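Local coordinates for protein aspartate-semialdehyde dehydrogenase (PDB 2YV3) that probably catalyses the NADPH-dependent reductive dephosphorylation of L-aspartyl-4-phosphate to L-aspartate semialdehyde, a step in the synthesis of lysine, methionine and threonine, at residues M1-V6 with V62-A67; A86-N91 with R117-N122; K144-A149 with E240-E245; K160-L165 with P233-H238. One frame throughout, in Å; residues are numbered along the deposited sequence.

From the N terminus, contact 1 sets the first strand of the nucleotide-binding domain beside strand 64-67, closing a loop of 55 residues. The chain then runs through helix 70-83 to contact 2, which closes a helix- and strand-free loop of 25 residues. The two are in series but share one sheet, since strands 64-67 and 87-90 are neighbours. Contact 3 pairs strands 143-151 and 237-246 in the second sheet, closing the widest loop. Contact 4 is nested inside it, joining helix 159-173 to the approach of strand 237-246. The centres of contacts 1 and 3 lie about 36 Å apart, on opposite sides of the chain's centre; contacts 3 and 4 both touch the second subunit.

Contact 1: residues M1-V6 with V62-A67; sequences MRVAVV and VDLVLA
Two neighbouring parallel strands of the Rossmann-type NAD-binding domain meet here, Val-3 to Val-6 beside Leu-64 to Ala-67; the strand axes are 4.6 Å apart and inclined by 18°. Two backbone bonds establish the register. Ala-4 N donates to Leu-64 O (2.6 Å), and Leu-66 N donates to Ala-4 O at 3.0 Å with an almost straight N-H...O angle of 178°. Before the strands begin, Asp-63 OD1 is gripped twice by Arg-2: NE makes a salt bridge of 3.0 Å to it, and the backbone N of Arg-2 reaches its anti lone pair at 3.2 Å. Bends at chi2 and chi3 fold the arginine chain back to deliver NE, leaving the guanidinium plane 58° from the carboxylate. Side chains alternate between the two sides of the sheet. On one, Val-3 CG1 lies 3.9 Å from Leu-64 CB, with Ile-323 of helix 319-327 against the leucine. On the other, Ala-4 CB meets Val-62 CG1 at 3.8 Å, and Val-6 CG2 touches Val-65 CG2. Strand 31-34 flanks Val-3 and Val-5, and strand 87-90 flanks Leu-64 and Val-65, an interior position for both strands that is typical of the parallel core of a Rossmann fold.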
# COMPACT_ATOMS: atom_id res chain seq x y z
N MET A 1 27.83 -18.03 -28.16
CA MET A 1 27.25 -16.67 -27.92
C MET A 1 27.93 -15.99 -26.73
O MET A 1 27.55 -16.18 -25.56
CB MET A 1 25.74 -16.80 -27.66
CG MET A 1 24.98 -15.47 -27.59
SD MET A 1 25.29 -14.41 -29.03
CE MET A 1 24.30 -15.24 -30.33
N ARG A 2 28.96 -15.20 -27.02
CA ARG A 2 29.68 -14.49 -25.99
C ARG A 2 28.72 -13.48 -25.39
O ARG A 2 28.06 -12.72 -26.11
CB ARG A 2 30.91 -13.79 -26.57
CG ARG A 2 31.75 -14.70 -27.48
CD ARG A 2 31.17 -14.73 -28.89
NE ARG A 2 31.27 -13.41 -29.51
CZ ARG A 2 32.40 -12.92 -30.03
NH1 ARG A 2 33.51 -13.65 -30.02
NH2 ARG A 2 32.41 -11.69 -30.55
N VAL A 3 28.63 -13.49 -24.06
CA VAL A 3 27.73 -12.60 -23.36
C VAL A 3 28.44 -11.90 -22.22
O VAL A 3 29.20 -12.53 -21.49
CB VAL A 3 26.55 -13.38 -22.80
CG1 VAL A 3 25.86 -14.13 -23.93
CG2 VAL A 3 27.04 -14.36 -21.75
N ALA A 4 28.19 -10.61 -22.08
CA ALA A 4 28.80 -9.82 -21.01
C ALA A 4 27.76 -9.41 -19.99
O ALA A 4 26.58 -9.23 -20.31
CB ALA A 4 29.44 -8.58 -21.59
N VAL A 5 28.19 -9.25 -18.75
CA VAL A 5 27.26 -8.83 -17.73
C VAL A 5 27.78 -7.59 -17.04
O VAL A 5 28.43 -7.66 -15.99
CB VAL A 5 27.04 -9.91 -16.70
CG1 VAL A 5 25.83 -9.52 -15.82
CG2 VAL A 5 26.84 -11.27 -17.40
N VAL A 6 27.50 -6.45 -17.66
CA VAL A 6 27.93 -5.17 -17.13
C VAL A 6 27.13 -4.97 -15.84
O VAL A 6 25.90 -5.05 -15.86
CB VAL A 6 27.62 -4.04 -18.15
CG1 VAL A 6 28.23 -2.73 -17.70
CG2 VAL A 6 28.16 -4.42 -19.52
N VAL A 62 32.11 -8.76 -27.12
CA VAL A 62 30.97 -9.64 -26.90
C VAL A 62 29.77 -9.59 -27.85
O VAL A 62 29.48 -8.58 -28.50
CB VAL A 62 30.49 -9.47 -25.44
CG1 VAL A 62 29.39 -8.43 -25.37
CG2 VAL A 62 30.07 -10.80 -24.87
N ASP A 63 29.07 -10.73 -27.89
CA ASP A 63 27.87 -10.94 -28.70
C ASP A 63 26.65 -10.28 -28.09
O ASP A 63 25.80 -9.71 -28.78
CB ASP A 63 27.59 -12.43 -28.79
CG ASP A 63 28.07 -13.04 -30.07
OD1 ASP A 63 28.45 -14.23 -30.06
OD2 ASP A 63 28.06 -12.31 -31.08
N LEU A 64 26.55 -10.38 -26.77
CA LEU A 64 25.43 -9.84 -26.06
C LEU A 64 25.87 -9.15 -24.79
O LEU A 64 26.72 -9.66 -24.05
CB LEU A 64 24.45 -10.97 -25.74
CG LEU A 64 23.16 -10.60 -25.03
CD1 LEU A 64 22.16 -9.99 -26.00
CD2 LEU A 64 22.60 -11.86 -24.39
N VAL A 65 25.29 -7.99 -24.52
CA VAL A 65 25.62 -7.24 -23.33
C VAL A 65 24.36 -6.99 -22.49
O VAL A 65 23.43 -6.32 -22.92
CB VAL A 65 26.25 -5.89 -23.70
CG1 VAL A 65 25.32 -5.14 -24.58
CG2 VAL A 65 26.55 -5.08 -22.44
N LEU A 66 24.33 -7.55 -21.28
CA LEU A 66 23.18 -7.35 -20.41
C LEU A 66 23.53 -6.35 -19.32
O LEU A 66 24.00 -6.73 -18.25
CB LEU A 66 22.74 -8.69 -19.81
CG LEU A 66 21.95 -9.59 -20.79
CD1 LEU A 66 22.72 -10.87 -21.07
CD2 LEU A 66 20.61 -9.93 -20.18
N ALA A 67 23.26 -5.08 -19.60
CA ALA A 67 23.54 -3.98 -18.69
C ALA A 67 22.58 -3.75 -17.53
O ALA A 67 21.38 -3.55 -17.73
CB ALA A 67 23.66 -2.71 -19.50

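Contact 2: residues A86-N91 with R117-N122; sequences ALVVDN and RGIIAN
Asn-91 and Asn-122 meet through their amide ends at the C-terminal ends of two parallel strands, with the planes of the two amides turned 57° apart. Each CG is anti to its own backbone N (chi1 175° and -169°). This torsion carries the Asn-91 amide onward past its strand, whereas that of Asn-122 turns mainly to the side of Val-89 and Ile-120, under helix 319-327, where Gln-322 touches it. Asn-122 ND2 donates to Asn-91 OD1 at 2.6 Å; the acceptor lies close to the amide plane of Asn-122, but the bond is bent. The same nitrogen also bonds to Gly-315 O. Replacing Asn-122 by an alanine would probably leave Asn-91 OD1 and Gly-315 O without this shared donor and the Asn-91 amide freer to turn. Further back, Val-88 and Ile-119 lie side by side and point the same way, with Val-88 CG1 3.9 Å from Ile-119 CG2; helix 70-83 packs on both through Ala-82. Val-89 and Ile-120 project from the other side of the sheet, toward helix 319-327. Backbone bonds alternate between the strands in parallel register: Val-88 N to Gly-118 O, Ile-120 N to Val-88 O, Asp-90 N to Ile-120 O and Asn-122 N to Asp-90 O (2.8 Å). The chemistry thus passes from aliphatic packing to amide bonding, and with Asn-122 O receiving NE of Arg-96, a predicted phosphate-binding residue, the polar end of the strand pair is tied into its surroundings.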
# COMPACT_ATOMS: atom_id res chain seq x y z
N ALA A 86 27.57 -5.99 -30.49
CA ALA A 86 26.98 -6.65 -29.32
C ALA A 86 25.54 -6.19 -29.19
O ALA A 86 25.26 -5.00 -29.38
CB ALA A 86 27.75 -6.28 -28.06
N LEU A 87 24.62 -7.11 -28.89
CA LEU A 87 23.22 -6.73 -28.71
C LEU A 87 23.13 -6.17 -27.31
O LEU A 87 23.55 -6.82 -26.37
CB LEU A 87 22.27 -7.92 -28.81
CG LEU A 87 20.86 -7.38 -29.05
CD1 LEU A 87 20.65 -7.33 -30.57
CD2 LEU A 87 19.80 -8.24 -28.40
N VAL A 88 22.59 -4.97 -27.15
CA VAL A 88 22.52 -4.38 -25.82
C VAL A 88 21.14 -4.25 -25.18
O VAL A 88 20.25 -3.57 -25.69
CB VAL A 88 23.18 -2.98 -25.78
CG1 VAL A 88 23.34 -2.53 -24.33
CG2 VAL A 88 24.52 -2.99 -26.51
N VAL A 89 21.00 -4.93 -24.05
CA VAL A 89 19.79 -4.91 -23.27
C VAL A 89 20.19 -4.20 -21.98
O VAL A 89 21.06 -4.68 -21.23
CB VAL A 89 19.31 -6.34 -22.94
CG1 VAL A 89 17.90 -6.29 -22.42
CG2 VAL A 89 19.38 -7.20 -24.19
N ASP A 90 19.57 -3.06 -21.73
CA ASP A 90 19.87 -2.28 -20.55
C ASP A 90 18.68 -2.17 -19.60
O ASP A 90 17.58 -1.82 -20.03
CB ASP A 90 20.32 -0.89 -21.00
CG ASP A 90 20.59 0.05 -19.84
OD1 ASP A 90 21.47 -0.26 -19.01
OD2 ASP A 90 19.93 1.11 -19.76
N ASN A 91 18.89 -2.49 -18.32
CA ASN A 91 17.83 -2.39 -17.32
C ASN A 91 17.77 -0.99 -16.71
O ASN A 91 16.98 -0.72 -15.80
CB ASN A 91 18.02 -3.39 -16.18
CG ASN A 91 16.98 -3.21 -15.06
OD1 ASN A 91 15.78 -3.38 -15.28
ND2 ASN A 91 17.44 -2.83 -13.87
N ARG A 117 18.13 -1.51 -33.34
CA ARG A 117 19.23 -1.18 -34.23
C ARG A 117 20.55 -1.18 -33.44
O ARG A 117 21.54 -0.62 -33.89
CB ARG A 117 19.02 0.21 -34.86
CG ARG A 117 18.08 0.24 -36.08
CD ARG A 117 17.93 1.66 -36.66
NE ARG A 117 19.22 2.30 -36.95
CZ ARG A 117 20.07 1.92 -37.90
NH1 ARG A 117 19.77 0.88 -38.67
NH2 ARG A 117 21.21 2.56 -38.07
N GLY A 118 20.55 -1.81 -32.26
CA GLY A 118 21.75 -1.88 -31.45
C GLY A 118 21.51 -2.04 -29.95
O GLY A 118 22.29 -2.69 -29.24
N ILE A 119 20.42 -1.45 -29.46
CA ILE A 119 20.08 -1.52 -28.04
C ILE A 119 18.59 -1.82 -27.88
O ILE A 119 17.79 -1.62 -28.78
CB ILE A 119 20.35 -0.17 -27.32
CG1 ILE A 119 21.66 0.45 -27.81
CG2 ILE A 119 20.38 -0.40 -25.80
CD1 ILE A 119 22.92 -0.30 -27.43
N ILE A 120 18.22 -2.30 -26.70
CA ILE A 120 16.83 -2.61 -26.40
C ILE A 120 16.68 -2.20 -24.96
O ILE A 120 17.49 -2.57 -24.13
CB ILE A 120 16.53 -4.13 -26.52
CG1 ILE A 120 16.39 -4.52 -27.99
CG2 ILE A 120 15.27 -4.47 -25.72
CD1 ILE A 120 15.85 -5.93 -28.23
N ALA A 121 15.64 -1.42 -24.67
CA ALA A 121 15.40 -0.94 -23.32
C ALA A 121 14.56 -1.89 -22.49
O ALA A 121 13.48 -2.29 -22.90
CB ALA A 121 14.74 0.40 -23.35
N ASN A 122 15.09 -2.24 -21.33
CA ASN A 122 14.41 -3.11 -20.37
C ASN A 122 13.51 -2.16 -19.56
O ASN A 122 13.96 -1.11 -19.07
CB ASN A 122 15.46 -3.78 -19.47
CG ASN A 122 14.90 -4.89 -18.63
OD1 ASN A 122 14.29 -5.82 -19.14
ND2 ASN A 122 15.13 -4.82 -17.32

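Contact 3: residues K144-A149 with E240-E245; sequences KRVIVA and EAVSVE
Ser-243 O is approached by two groups of the facing strand: Ile-147 N donates to it at 3.1 Å, from 38° above the carbonyl plane, and Val-146 CA adds a CA-H...O contact of 3.2 Å. This is an antiparallel pair in the sheet of the dimerisation domain, with axes 4.7 Å apart at 164°. Ala-149 N donates to Ala-241 O at 3.1 Å, and the return bond from Ala-241 N to Ala-149 O is weak. At the other end, Arg-145 and Glu-245 run side by side in the same direction, their guanidinium and carboxylate planes 39° apart. Glu-245 OE1 sits over a face of the guanidinium in a salt bridge to Arg-145 NH2 (2.8 Å), although the place of OE1 is less sure. Arg-145 NH2 also nears the like-charged NH2 of Arg-145 of the second subunit, to which Glu-245 OE2 makes a long, weak ion pair. An alanine at Arg-145 would probably leave the Glu-245 carboxylate without its arginine mate in both subunits. On the same side of the sheet, Ile-147 and Ala-149 pack against their counterparts in the second subunit, placing the strand in the dimer interface. The opposite side carries the valines, with Glu-240 toward its far end; Val-242 and Glu-240 meet helix 125-141. There Val-146 CG1 rests 3.8 Å from Val-242 CG1, while its CG2 lies 3.9 Å from Val-244 CG1.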
# COMPACT_ATOMS: atom_id res chain seq x y z
N LYS A 144 -8.82 2.31 -20.66
CA LYS A 144 -8.87 3.72 -20.98
C LYS A 144 -8.52 4.50 -19.72
O LYS A 144 -8.34 5.71 -19.78
CB LYS A 144 -10.27 4.12 -21.44
CG LYS A 144 -11.39 3.12 -21.17
CD LYS A 144 -12.76 3.80 -21.23
CE LYS A 144 -13.01 4.52 -22.55
NZ LYS A 144 -14.12 5.52 -22.43
N ARG A 145 -8.39 3.80 -18.60
CA ARG A 145 -8.11 4.47 -17.33
C ARG A 145 -7.59 3.54 -16.22
O ARG A 145 -8.34 2.70 -15.73
CB ARG A 145 -9.39 5.17 -16.87
CG ARG A 145 -9.18 6.54 -16.25
CD ARG A 145 -10.26 7.51 -16.68
NE ARG A 145 -11.56 7.21 -16.10
CZ ARG A 145 -12.69 7.86 -16.40
NH1 ARG A 145 -12.66 8.87 -17.28
NH2 ARG A 145 -13.83 7.53 -15.82
N VAL A 146 -6.32 3.69 -15.84
CA VAL A 146 -5.74 2.87 -14.75
C VAL A 146 -5.28 3.71 -13.56
O VAL A 146 -4.62 4.73 -13.72
CB VAL A 146 -4.54 2.03 -15.22
CG1 VAL A 146 -4.15 1.03 -14.12
CG2 VAL A 146 -4.88 1.28 -16.52
N ILE A 147 -5.63 3.26 -12.36
CA ILE A 147 -5.28 3.95 -11.13
C ILE A 147 -4.56 3.01 -10.17
O ILE A 147 -5.20 2.31 -9.39
CB ILE A 147 -6.56 4.47 -10.46
CG1 ILE A 147 -7.36 5.28 -11.47
CG2 ILE A 147 -6.21 5.30 -9.23
CD1 ILE A 147 -8.70 5.75 -10.99
N VAL A 148 -3.23 3.00 -10.20
CA VAL A 148 -2.51 2.09 -9.32
C VAL A 148 -1.90 2.70 -8.07
O VAL A 148 -1.48 3.85 -8.05
CB VAL A 148 -1.41 1.29 -10.10
CG1 VAL A 148 -1.33 1.78 -11.56
CG2 VAL A 148 -0.06 1.43 -9.41
N ALA A 149 -1.88 1.90 -7.01
CA ALA A 149 -1.30 2.25 -5.72
C ALA A 149 -0.29 1.14 -5.52
O ALA A 149 -0.62 -0.04 -5.44
CB ALA A 149 -2.34 2.22 -4.63
N GLU A 240 0.89 -4.00 -6.02
CA GLU A 240 0.21 -2.85 -6.60
C GLU A 240 -1.29 -3.03 -6.84
O GLU A 240 -1.70 -3.73 -7.76
CB GLU A 240 0.91 -2.40 -7.90
CG GLU A 240 1.55 -3.52 -8.72
CD GLU A 240 2.06 -3.06 -10.08
OE1 GLU A 240 1.23 -2.62 -10.92
OE2 GLU A 240 3.29 -3.12 -10.31
N ALA A 241 -2.10 -2.42 -5.98
CA ALA A 241 -3.54 -2.51 -6.12
C ALA A 241 -3.91 -1.76 -7.39
O ALA A 241 -3.73 -0.55 -7.48
CB ALA A 241 -4.23 -1.87 -4.91
N VAL A 242 -4.43 -2.49 -8.36
CA VAL A 242 -4.79 -1.91 -9.65
C VAL A 242 -6.29 -1.71 -9.85
O VAL A 242 -7.11 -2.37 -9.23
CB VAL A 242 -4.20 -2.77 -10.78
CG1 VAL A 242 -4.49 -2.15 -12.14
CG2 VAL A 242 -2.71 -2.94 -10.57
N SER A 243 -6.63 -0.76 -10.72
CA SER A 243 -8.03 -0.47 -11.03
C SER A 243 -8.05 -0.01 -12.48
O SER A 243 -7.09 0.59 -12.95
CB SER A 243 -8.55 0.63 -10.13
OG SER A 243 -8.35 0.28 -8.77
N VAL A 244 -9.13 -0.30 -13.18
CA VAL A 244 -9.22 0.07 -14.58
C VAL A 244 -10.65 0.30 -15.05
O VAL A 244 -11.60 -0.25 -14.51
CB VAL A 244 -8.63 -1.05 -15.51
CG1 VAL A 244 -8.35 -0.48 -16.86
CG2 VAL A 244 -7.40 -1.66 -14.91
N GLU A 245 -10.78 1.13 -16.08
CA GLU A 245 -12.08 1.39 -16.68
C GLU A 245 -11.89 0.82 -18.09
O GLU A 245 -10.89 1.12 -18.75
CB GLU A 245 -12.38 2.89 -16.70
CG GLU A 245 -13.78 3.23 -17.20
CD GLU A 245 -14.09 4.72 -17.12
OE1 GLU A 245 -13.28 5.53 -17.64
OE2 GLU A 245 -15.15 5.08 -16.56

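Contact 4: residues K160-L165 with P233-H238; sequences KAMEEL and PTLRAH
Met-162 and Leu-165, about one turn apart on helix 159-173, make an apolar contact with the loop leading into strand 237-246. No polar bond joins the two segments, and they bury a modest 263 Å² between them, so the evidence lies in which carbons approach. Leu-165 points at the loop, its CG anti to the backbone N (chi1 -171°), which drives the branched end onto the Pro-233 to Thr-234 peptide. Its CD2 sits 3.6 Å from Thr-234 N and 3.8 Å from Pro-233 CA, while CD1 reaches Pro-233 CB at 4.4 Å. Met-162 lies three residues nearer the N terminus of the helix. Its CG passes 3.9 Å from Leu-235 O, and after a bend at chi3 its terminal CE ends 4.5 Å from Leu-235 CB and 4.3 Å from Arg-236 CD. In return, Leu-235 CD1 comes to 4.2 Å from Met-162 O. Phe-189 of the second subunit packs on Leu-165, Thr-234 and Leu-235, extending the apolar patch across the dimer. The guanidinium of Arg-236 leads away to salt bridges with Glu-15 and Asp-310, so only its aliphatic part takes part here. The contact lies beside the predicted NADP(+) site: Met-162 touches Ser-155, and the Arg-236 backbone bonds to Gln-311. His-238, the predicted proton acceptor, lies just beyond and touches Cys-125. The chemistry implies that what passes directly between helix and loop is van der Waals packing, with polar anchoring of the loop supplied by other parts of the chain, among them Ala-154 and Ser-155 through backbone bonds to Thr-234 and Leu-235.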
# COMPACT_ATOMS: atom_id res chain seq x y z
N LYS A 160 22.13 -2.66 -1.03
CA LYS A 160 22.49 -1.98 0.22
C LYS A 160 21.24 -1.60 1.01
O LYS A 160 21.26 -1.55 2.23
CB LYS A 160 23.30 -0.71 -0.08
CG LYS A 160 23.92 -0.06 1.14
CD LYS A 160 24.97 -0.98 1.79
CE LYS A 160 25.48 -0.44 3.14
NZ LYS A 160 26.13 0.90 3.02
N ALA A 161 20.16 -1.33 0.30
CA ALA A 161 18.92 -0.93 0.93
C ALA A 161 18.12 -2.13 1.43
O ALA A 161 17.33 -2.00 2.36
CB ALA A 161 18.09 -0.10 -0.04
N MET A 162 18.33 -3.30 0.82
CA MET A 162 17.64 -4.52 1.22
C MET A 162 18.21 -4.93 2.58
O MET A 162 17.51 -5.42 3.47
CB MET A 162 17.92 -5.65 0.21
CG MET A 162 16.71 -6.18 -0.54
SD MET A 162 17.14 -7.50 -1.75
CE MET A 162 16.85 -8.98 -0.77
N GLU A 163 19.52 -4.71 2.70
CA GLU A 163 20.27 -5.03 3.91
C GLU A 163 19.87 -4.08 5.03
O GLU A 163 19.68 -4.48 6.18
CB GLU A 163 21.75 -4.87 3.61
CG GLU A 163 22.60 -6.07 3.87
CD GLU A 163 24.08 -5.74 3.77
OE1 GLU A 163 24.56 -5.52 2.63
OE2 GLU A 163 24.78 -5.68 4.81
N GLU A 164 19.76 -2.81 4.67
CA GLU A 164 19.41 -1.76 5.61
C GLU A 164 18.14 -2.13 6.35
O GLU A 164 18.05 -2.01 7.58
CB GLU A 164 19.21 -0.44 4.88
CG GLU A 164 19.73 0.77 5.63
CD GLU A 164 18.72 1.89 5.68
OE1 GLU A 164 18.13 2.19 4.63
OE2 GLU A 164 18.52 2.48 6.78
N LEU A 165 17.15 -2.59 5.60
CA LEU A 165 15.89 -2.94 6.20
C LEU A 165 16.04 -4.07 7.23
O LEU A 165 15.33 -4.08 8.24
CB LEU A 165 14.89 -3.31 5.09
CG LEU A 165 13.41 -3.53 5.44
CD1 LEU A 165 12.92 -2.53 6.45
CD2 LEU A 165 12.59 -3.41 4.17
N PRO A 233 7.91 -1.84 4.03
CA PRO A 233 8.83 -2.82 4.61
C PRO A 233 8.73 -4.23 4.05
O PRO A 233 8.13 -5.11 4.65
CB PRO A 233 8.51 -2.75 6.11
CG PRO A 233 7.94 -1.40 6.28
CD PRO A 233 7.04 -1.28 5.07
N THR A 234 9.34 -4.42 2.89
CA THR A 234 9.34 -5.72 2.25
C THR A 234 10.67 -5.91 1.53
O THR A 234 11.23 -4.98 0.98
CB THR A 234 8.16 -5.84 1.30
OG1 THR A 234 6.96 -5.64 2.05
CG2 THR A 234 8.08 -7.22 0.71
N LEU A 235 11.20 -7.13 1.59
CA LEU A 235 12.47 -7.44 0.96
C LEU A 235 12.49 -7.22 -0.54
O LEU A 235 12.86 -6.15 -1.00
CB LEU A 235 12.87 -8.90 1.23
CG LEU A 235 13.49 -9.32 2.56
CD1 LEU A 235 14.50 -8.26 2.99
CD2 LEU A 235 12.43 -9.52 3.61
N ARG A 236 12.06 -8.22 -1.31
CA ARG A 236 12.12 -8.14 -2.77
C ARG A 236 10.86 -8.17 -3.64
O ARG A 236 11.00 -8.19 -4.86
CB ARG A 236 13.08 -9.23 -3.27
CG ARG A 236 13.07 -10.53 -2.45
CD ARG A 236 14.14 -11.50 -2.94
NE ARG A 236 13.94 -11.87 -4.34
CZ ARG A 236 14.89 -12.34 -5.14
NH1 ARG A 236 16.14 -12.49 -4.69
NH2 ARG A 236 14.59 -12.66 -6.39
N ALA A 237 9.65 -8.13 -3.07
CA ALA A 237 8.43 -8.19 -3.89
C ALA A 237 7.56 -6.92 -4.03
O ALA A 237 7.15 -6.31 -3.04
CB ALA A 237 7.56 -9.35 -3.40
N HIS A 238 7.25 -6.55 -5.26
CA HIS A 238 6.41 -5.36 -5.48
C HIS A 238 4.91 -5.65 -5.51
O HIS A 238 4.46 -6.53 -6.22
CB HIS A 238 6.76 -4.68 -6.80
CG HIS A 238 7.95 -3.77 -6.73
ND1 HIS A 238 8.43 -3.10 -7.84
CD2 HIS A 238 8.75 -3.43 -5.71
CE1 HIS A 238 9.49 -2.39 -7.50
NE2 HIS A 238 9.70 -2.57 -6.21